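Local coordinates for protein cytochrome CH (Methylobacterium extorquens, PDB 1QN2) that carries electrons through a covalently bound heme c, probably in the periplasmic respiratory chain that serves methanol oxidation, at residues V32-G38 with K51-W57; W65-P69 with M78-I83. All coordinates share one frame; numbering follows the deposited sequence.

Contact 1. Residues V32-G38 with K51-W57. With HEC (heme c), chain D.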
loop_
_atom_site.group_PDB
_atom_site.type_symbol
_atom_site.label_atom_id
_atom_site.label_comp_id
_atom_site.label_asym_id
_atom_site.label_seq_id
_atom_site.Cartn_x
_atom_site.Cartn_y
_atom_site.Cartn_z
ATOM N N VAL A 32 -5.106 -6.402 -1.872
ATOM C CA VAL A 32 -5.074 -4.986 -2.206
ATOM C C VAL A 32 -4.649 -4.723 -3.632
ATOM O O VAL A 32 -5.023 -3.705 -4.227
ATOM C CB VAL A 32 -4.167 -4.200 -1.238
ATOM C CG1 VAL A 32 -2.706 -4.573 -1.488
ATOM C CG2 VAL A 32 -4.436 -2.707 -1.449
ATOM N N VAL A 33 -3.857 -5.606 -4.246
ATOM C CA VAL A 33 -3.440 -5.348 -5.608
ATOM C C VAL A 33 -4.559 -5.437 -6.617
ATOM O O VAL A 33 -5.188 -6.479 -6.797
ATOM C CB VAL A 33 -2.242 -6.201 -6.037
ATOM C CG1 VAL A 33 -1.729 -5.706 -7.379
ATOM C CG2 VAL A 33 -1.144 -6.016 -4.977
ATOM N N GLY A 34 -4.820 -4.325 -7.302
ATOM C CA GLY A 34 -5.874 -4.304 -8.299
ATOM C C GLY A 34 -7.209 -3.933 -7.688
ATOM O O GLY A 34 -8.232 -3.873 -8.369
ATOM N N ALA A 35 -7.223 -3.665 -6.381
ATOM C CA ALA A 35 -8.496 -3.300 -5.752
ATOM C C ALA A 35 -8.711 -1.788 -5.802
ATOM O O ALA A 35 -7.786 -1.018 -6.053
ATOM C CB ALA A 35 -8.515 -3.780 -4.308
ATOM N N LYS A 36 -9.950 -1.372 -5.560
ATOM C CA LYS A 36 -10.243 0.084 -5.566
ATOM C C LYS A 36 -9.742 0.658 -4.230
ATOM O O LYS A 36 -10.001 0.051 -3.191
ATOM C CB LYS A 36 -11.757 0.285 -5.670
ATOM C CG LYS A 36 -12.163 1.507 -6.475
ATOM C CD LYS A 36 -12.256 2.740 -5.593
ATOM C CE LYS A 36 -13.596 3.439 -5.750
ATOM N NZ LYS A 36 -14.551 3.068 -4.668
ATOM N N ALA A 37 -9.036 1.781 -4.242
ATOM C CA ALA A 37 -8.519 2.350 -3.015
ATOM C C ALA A 37 -9.580 2.903 -2.086
ATOM O O ALA A 37 -10.588 3.460 -2.504
ATOM C CB ALA A 37 -7.422 3.355 -3.281
ATOM N N GLY A 38 -9.327 2.732 -0.792
ATOM C CA GLY A 38 -10.160 3.182 0.286
ATOM C C GLY A 38 -11.596 2.709 0.315
ATOM O O GLY A 38 -12.466 3.404 0.845
ATOM N N LYS A 51 -10.542 7.599 0.166
ATOM C CA LYS A 51 -11.798 7.080 -0.348
ATOM C C LYS A 51 -12.327 7.814 -1.543
ATOM O O LYS A 51 -12.980 7.217 -2.418
ATOM C CB LYS A 51 -12.812 6.851 0.735
ATOM C CG LYS A 51 -13.896 7.848 0.986
ATOM C CD LYS A 51 -14.848 7.331 2.066
ATOM C CE LYS A 51 -14.042 6.792 3.244
ATOM N NZ LYS A 51 -14.157 5.313 3.365
ATOM N N LYS A 52 -12.086 9.118 -1.668
ATOM C CA LYS A 52 -12.595 9.857 -2.823
ATOM C C LYS A 52 -11.585 9.924 -3.958
ATOM O O LYS A 52 -11.881 10.488 -5.022
ATOM C CB LYS A 52 -12.981 11.285 -2.393
ATOM C CG LYS A 52 -14.003 11.380 -1.292
ATOM C CD LYS A 52 -15.372 11.823 -1.754
ATOM C CE LYS A 52 -16.406 11.752 -0.633
ATOM N NZ LYS A 52 -16.195 12.821 0.382
ATOM N N SER A 53 -10.396 9.365 -3.763
ATOM C CA SER A 53 -9.353 9.384 -4.772
ATOM C C SER A 53 -9.801 8.733 -6.075
ATOM O O SER A 53 -9.359 9.143 -7.141
ATOM C CB SER A 53 -8.101 8.654 -4.248
ATOM O OG SER A 53 -8.390 7.254 -4.167
ATOM N N GLY A 54 -10.660 7.723 -5.993
ATOM C CA GLY A 54 -11.118 7.039 -7.191
ATOM C C GLY A 54 -10.025 6.193 -7.815
ATOM O O GLY A 54 -10.156 5.709 -8.939
ATOM N N LEU A 55 -8.918 5.996 -7.105
ATOM C CA LEU A 55 -7.797 5.238 -7.633
ATOM C C LEU A 55 -8.026 3.723 -7.573
ATOM O O LEU A 55 -8.784 3.193 -6.769
ATOM C CB LEU A 55 -6.534 5.539 -6.782
ATOM C CG LEU A 55 -5.899 6.918 -6.870
ATOM C CD1 LEU A 55 -4.727 7.051 -5.921
ATOM C CD2 LEU A 55 -5.503 7.322 -8.275
ATOM N N THR A 56 -7.334 3.054 -8.491
ATOM C CA THR A 56 -7.308 1.591 -8.581
ATOM C C THR A 56 -5.850 1.165 -8.293
ATOM O O THR A 56 -4.946 1.679 -8.954
ATOM C CB THR A 56 -7.698 1.062 -9.961
ATOM O OG1 THR A 56 -9.123 1.117 -10.123
ATOM C CG2 THR A 56 -7.257 -0.401 -10.100
ATOM N N TRP A 57 -5.651 0.292 -7.316
ATOM C CA TRP A 57 -4.321 -0.120 -6.967
ATOM C C TRP A 57 -3.603 -0.946 -7.994
ATOM O O TRP A 57 -3.209 -2.087 -7.717
ATOM C CB TRP A 57 -4.233 -0.717 -5.577
ATOM C CG TRP A 57 -4.451 0.292 -4.488
ATOM C CD1 TRP A 57 -5.273 0.173 -3.410
ATOM C CD2 TRP A 57 -3.844 1.589 -4.394
ATOM N NE1 TRP A 57 -5.186 1.302 -2.625
ATOM C CE2 TRP A 57 -4.346 2.201 -3.226
ATOM C CE3 TRP A 57 -2.902 2.274 -5.160
ATOM C CZ2 TRP A 57 -3.928 3.461 -2.804
ATOM C CZ3 TRP A 57 -2.519 3.545 -4.768
ATOM C CH2 TRP A 57 -3.028 4.121 -3.599
HETATM FE FE HEC D . 0.022 1.901 4.648
HETATM C CHA HEC D . -3.133 2.627 3.517
HETATM C CHB HEC D . 0.602 0.023 1.820
HETATM C CHC HEC D . 3.384 1.745 5.435
HETATM C CHD HEC D . -0.670 3.241 7.659
HETATM N NA HEC D . -1.088 1.383 2.965
HETATM C C1A HEC D . -2.364 1.824 2.685
HETATM C C2A HEC D . -2.686 1.324 1.457
HETATM C C3A HEC D . -1.646 0.592 0.976
HETATM C C4A HEC D . -0.641 0.630 1.919
HETATM C CMA HEC D . -1.737 -0.088 -0.385
HETATM C CAA HEC D . -3.992 1.524 0.726
HETATM C CBA HEC D . -4.932 0.368 1.068
HETATM C CGA HEC D . -6.364 0.544 0.576
HETATM O O1A HEC D . -6.662 1.356 -0.335
HETATM O O2A HEC D . -7.162 -0.411 0.784
HETATM N NB HEC D . 1.698 0.996 3.813
HETATM C C1B HEC D . 1.670 0.247 2.666
HETATM C C2B HEC D . 2.898 -0.367 2.571
HETATM C C3B HEC D . 3.732 0.181 3.519
HETATM C C4B HEC D . 2.954 0.986 4.344
HETATM C CMB HEC D . 3.439 -1.316 1.515
HETATM C CAB HEC D . 5.107 -0.056 3.586
HETATM C CBB HEC D . 5.977 0.440 2.610
HETATM N NC HEC D . 1.180 2.447 6.270
HETATM C C1C HEC D . 2.522 2.229 6.415
HETATM C C2C HEC D . 2.825 2.577 7.713
HETATM C C3C HEC D . 1.683 2.974 8.361
HETATM C C4C HEC D . 0.659 2.917 7.439
HETATM C CMC HEC D . 4.107 2.550 8.528
HETATM C CAC HEC D . 1.596 3.379 9.696
HETATM C CBC HEC D . 2.417 4.360 10.260
HETATM N ND HEC D . -1.658 2.782 5.459
HETATM C C1D HEC D . -1.668 3.306 6.710
HETATM C C2D HEC D . -2.896 3.920 6.860
HETATM C C3D HEC D . -3.592 3.730 5.711
HETATM C C4D HEC D . -2.827 3.038 4.806
HETATM C CMD HEC D . -3.519 4.683 8.014
HETATM C CAD HEC D . -4.974 4.277 5.408
HETATM C CBD HEC D . -4.636 5.570 4.642
HETATM C CGD HEC D . -5.836 6.499 4.482
HETATM O O1D HEC D . -5.605 7.636 3.987
HETATM O O2D HEC D . -7.005 6.139 4.736
HETATM O O HOH W 1 -11.480 5.519 -4.331
#
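Trp-57 and Ala-35 share a nearly straight backbone hydrogen bond, Trp-57 N to Ala-35 O at 2.8 Å, and Ala-37 N returns another to Leu-55 O at 2.9 Å; the two flank a single bridge between Lys-36 and Thr-56. A third runs to Trp-57 O from Gly-34 N, the third residue of the type II turn from Val-32 to Ala-35.

The heme propionate oxygen O1A is gripped twice: Trp-57 NE1 donates a hydrogen bond of 2.7 Å to it, with the oxygen in the plane of the indole at its edge, and Gly-38 N donates a second, nearly straight one of 3.0 Å to the same O1A. One water receives Gly-54 N and donates to the carbonyls of Ala-37 and Lys-51. With CG anti to the carbonyl carbon (chi1 -69°), the indole is turned toward residues 32-38, where Ala-37 CB sits 3.1 Å from Trp-57 NE1 and Val-32 CG2 3.6 Å from Trp-57 CD1. The heme methyl CMA lies over one indole face. A phenylalanine in place of Trp-57 would probably leave O1A without one of its two donors from this contact and the propionate freer to turn. Ser-53 OG accepts from Leu-55 N in an ST turn and also bonds Leu-50 O. Helix 48-53 backs Ala-37 and Trp-57 through Leu-50, helix 59-67 meets Trp-57 through Leu-62, and helix 86-98 touches Val-33.

Contact 2. Residues W65-P69 with M78-I83. With HEC (heme c), chain D.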
loop_
_atom_site.group_PDB
_atom_site.type_symbol
_atom_site.label_atom_id
_atom_site.label_comp_id
_atom_site.label_asym_id
_atom_site.label_seq_id
_atom_site.Cartn_x
_atom_site.Cartn_y
_atom_site.Cartn_z
ATOM N N TRP A 65 2.292 5.706 -5.076
ATOM C CA TRP A 65 1.828 5.703 -3.699
ATOM C C TRP A 65 2.911 5.320 -2.714
ATOM O O TRP A 65 3.091 5.959 -1.670
ATOM C CB TRP A 65 0.623 4.774 -3.556
ATOM C CG TRP A 65 0.149 4.461 -2.184
ATOM C CD1 TRP A 65 0.203 3.252 -1.534
ATOM C CD2 TRP A 65 -0.542 5.356 -1.306
ATOM N NE1 TRP A 65 -0.397 3.359 -0.297
ATOM C CE2 TRP A 65 -0.853 4.641 -0.133
ATOM C CE3 TRP A 65 -0.927 6.701 -1.407
ATOM C CZ2 TRP A 65 -1.523 5.230 0.936
ATOM C CZ3 TRP A 65 -1.592 7.280 -0.344
ATOM C CH2 TRP A 65 -1.885 6.547 0.810
ATOM N N LEU A 66 3.669 4.258 -2.996
ATOM C CA LEU A 66 4.719 3.870 -2.058
ATOM C C LEU A 66 5.901 4.813 -2.096
ATOM O O LEU A 66 6.590 4.990 -1.082
ATOM C CB LEU A 66 5.151 2.423 -2.300
ATOM C CG LEU A 66 4.071 1.352 -2.118
ATOM C CD1 LEU A 66 4.665 -0.066 -2.119
ATOM C CD2 LEU A 66 3.311 1.549 -0.805
ATOM N N ALA A 67 6.191 5.450 -3.233
ATOM C CA ALA A 67 7.339 6.361 -3.275
ATOM C C ALA A 67 7.096 7.604 -2.424
ATOM O O ALA A 67 8.017 8.156 -1.816
ATOM C CB ALA A 67 7.628 6.763 -4.718
ATOM N N ASP A 68 5.849 8.052 -2.373
ATOM C CA ASP A 68 5.498 9.254 -1.581
ATOM C C ASP A 68 3.963 9.311 -1.458
ATOM O O ASP A 68 3.303 9.862 -2.331
ATOM C CB ASP A 68 5.954 10.491 -2.391
ATOM C CG ASP A 68 6.024 11.739 -1.545
ATOM O OD1 ASP A 68 5.319 11.804 -0.518
ATOM O OD2 ASP A 68 6.786 12.664 -1.901
ATOM N N PRO A 69 3.438 8.722 -0.384
ATOM C CA PRO A 69 2.016 8.656 -0.110
ATOM C C PRO A 69 1.301 9.991 -0.126
ATOM O O PRO A 69 0.297 10.145 -0.835
ATOM C CB PRO A 69 1.922 7.999 1.260
ATOM C CG PRO A 69 3.264 7.488 1.597
ATOM C CD PRO A 69 4.251 7.976 0.596
ATOM N N MET A 78 -2.117 7.927 6.017
ATOM C CA MET A 78 -0.966 7.006 6.097
ATOM C C MET A 78 0.313 7.841 6.299
ATOM O O MET A 78 0.824 8.406 5.334
ATOM C CB MET A 78 -0.824 6.230 4.777
ATOM C CG MET A 78 0.466 5.371 4.808
ATOM S SD MET A 78 0.353 4.028 3.565
ATOM C CE MET A 78 2.071 4.099 3.043
ATOM N N VAL A 79 0.767 7.895 7.542
ATOM C CA VAL A 79 1.972 8.649 7.889
ATOM C C VAL A 79 3.211 7.772 7.638
ATOM O O VAL A 79 3.571 6.956 8.478
ATOM C CB VAL A 79 1.956 9.057 9.375
ATOM C CG1 VAL A 79 3.183 9.896 9.704
ATOM C CG2 VAL A 79 0.666 9.815 9.683
ATOM N N PHE A 80 3.801 7.969 6.475
ATOM C CA PHE A 80 4.993 7.224 6.027
ATOM C C PHE A 80 5.684 8.042 4.929
ATOM O O PHE A 80 5.029 8.455 3.981
ATOM C CB PHE A 80 4.544 5.874 5.460
ATOM C CG PHE A 80 5.643 4.957 5.021
ATOM C CD1 PHE A 80 6.546 4.434 5.934
ATOM C CD2 PHE A 80 5.770 4.604 3.691
ATOM C CE1 PHE A 80 7.538 3.574 5.502
ATOM C CE2 PHE A 80 6.769 3.758 3.241
ATOM C CZ PHE A 80 7.636 3.224 4.176
ATOM N N PRO A 81 6.992 8.267 5.079
ATOM C CA PRO A 81 7.785 9.041 4.143
ATOM C C PRO A 81 7.813 8.514 2.734
ATOM O O PRO A 81 7.963 9.290 1.781
ATOM C CB PRO A 81 9.177 9.071 4.760
ATOM C CG PRO A 81 9.158 8.115 5.878
ATOM C CD PRO A 81 7.732 7.957 6.318
ATOM N N GLY A 82 7.675 7.203 2.553
ATOM C CA GLY A 82 7.713 6.670 1.200
ATOM C C GLY A 82 9.044 5.975 0.968
ATOM O O GLY A 82 10.007 6.211 1.701
ATOM N N ILE A 83 9.082 5.104 -0.027
ATOM C CA ILE A 83 10.324 4.381 -0.371
ATOM C C ILE A 83 10.932 5.047 -1.614
ATOM O O ILE A 83 10.311 5.060 -2.678
ATOM C CB ILE A 83 10.006 2.911 -0.700
ATOM C CG1 ILE A 83 9.178 2.279 0.418
ATOM C CG2 ILE A 83 11.272 2.119 -0.961
ATOM C CD1 ILE A 83 9.993 1.544 1.459
HETATM FE FE HEC D . 0.022 1.901 4.648
HETATM C CHA HEC D . -3.133 2.627 3.517
HETATM C CHB HEC D . 0.602 0.023 1.820
HETATM C CHC HEC D . 3.384 1.745 5.435
HETATM C CHD HEC D . -0.670 3.241 7.659
HETATM N NA HEC D . -1.088 1.383 2.965
HETATM C C1A HEC D . -2.364 1.824 2.685
HETATM C C2A HEC D . -2.686 1.324 1.457
HETATM C C3A HEC D . -1.646 0.592 0.976
HETATM C C4A HEC D . -0.641 0.630 1.919
HETATM C CMA HEC D . -1.737 -0.088 -0.385
HETATM C CAA HEC D . -3.992 1.524 0.726
HETATM C CBA HEC D . -4.932 0.368 1.068
HETATM C CGA HEC D . -6.364 0.544 0.576
HETATM O O1A HEC D . -6.662 1.356 -0.335
HETATM O O2A HEC D . -7.162 -0.411 0.784
HETATM N NB HEC D . 1.698 0.996 3.813
HETATM C C1B HEC D . 1.670 0.247 2.666
HETATM C C2B HEC D . 2.898 -0.367 2.571
HETATM C C3B HEC D . 3.732 0.181 3.519
HETATM C C4B HEC D . 2.954 0.986 4.344
HETATM C CMB HEC D . 3.439 -1.316 1.515
HETATM C CAB HEC D . 5.107 -0.056 3.586
HETATM C CBB HEC D . 5.977 0.440 2.610
HETATM N NC HEC D . 1.180 2.447 6.270
HETATM C C1C HEC D . 2.522 2.229 6.415
HETATM C C2C HEC D . 2.825 2.577 7.713
HETATM C C3C HEC D . 1.683 2.974 8.361
HETATM C C4C HEC D . 0.659 2.917 7.439
HETATM C CMC HEC D . 4.107 2.550 8.528
HETATM C CAC HEC D . 1.596 3.379 9.696
HETATM C CBC HEC D . 2.417 4.360 10.260
HETATM N ND HEC D . -1.658 2.782 5.459
HETATM C C1D HEC D . -1.668 3.306 6.710
HETATM C C2D HEC D . -2.896 3.920 6.860
HETATM C C3D HEC D . -3.592 3.730 5.711
HETATM C C4D HEC D . -2.827 3.038 4.806
HETATM C CMD HEC D . -3.519 4.683 8.014
HETATM C CAD HEC D . -4.974 4.277 5.408
HETATM C CBD HEC D . -4.636 5.570 4.642
HETATM C CGD HEC D . -5.836 6.499 4.482
HETATM O O1D HEC D . -5.605 7.636 3.987
HETATM O O2D HEC D . -7.005 6.139 4.736
HETATM O O HOH W 2 4.314 10.749 2.505
#
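Ile-83 N donates to Leu-66 O at 2.7 Å where the loop passes the end of helix 59-67, and CA-H...O contacts from Gly-82 CA to Ala-67 O and from Ala-67 CA to Ile-83 O continue the pairing. Gly-82 lies so close to the helix end that a CB would collide with Ala-67 O, and its backbone angles also call for glycine.

Met-78 SD binds the heme iron at 2.4 Å. With CG anti to the backbone N (chi1 174°), the thioether chain extends over the porphyrin toward the metal. The same sulfur makes an oblique Met-aromatic contact with Trp-65, its nearest ring atom being CZ2 at 3.4 Å. The indole of Trp-65 has its edge turned to the heme, NE1 lying 3.3 Å from heme C3A; this buried N-H has no hydrogen-bond partner. Pro-69 packs against the loop 78-83: its CG lies 3.9 Å from Met-78 CE and comes to the edge of the Phe-80 ring, while its CB lies over one face of the Trp-65 indole. A face of the Phe-80 ring lies against heme CHC, and Phe-80 CE2 reaches heme CBB at 3.5 Å. Water links Phe-80 O to Asp-68 OD1, the latter weakly. Ile-83 and Leu-66 both rest on Ile-92 of helix 86-98. With His-18 as the other axial ligand, this is the methionine side of a His/Met-ligated class I cytochrome c.

How the contacts relate
Contact 1 closes before contact 2 opens along the chain, and their centres stand about 15 Å apart within one cytochrome c fold. Helix 48-53, which ends in contact 1, is followed by helix 59-67, whose end takes part in contact 2, and the heme touches both. They meet directly where Trp-57 CH2 packs 3.5 Å from Trp-65 CG, the two ring planes at about 40°. Contact 1 thus holds a propionate at the heme edge while contact 2 supplies an axial ligand and covers a face, with helix 86-98 touching both. Together they supply nine of the 24 residues that line the heme pocket, consistent with its role in electron transfer.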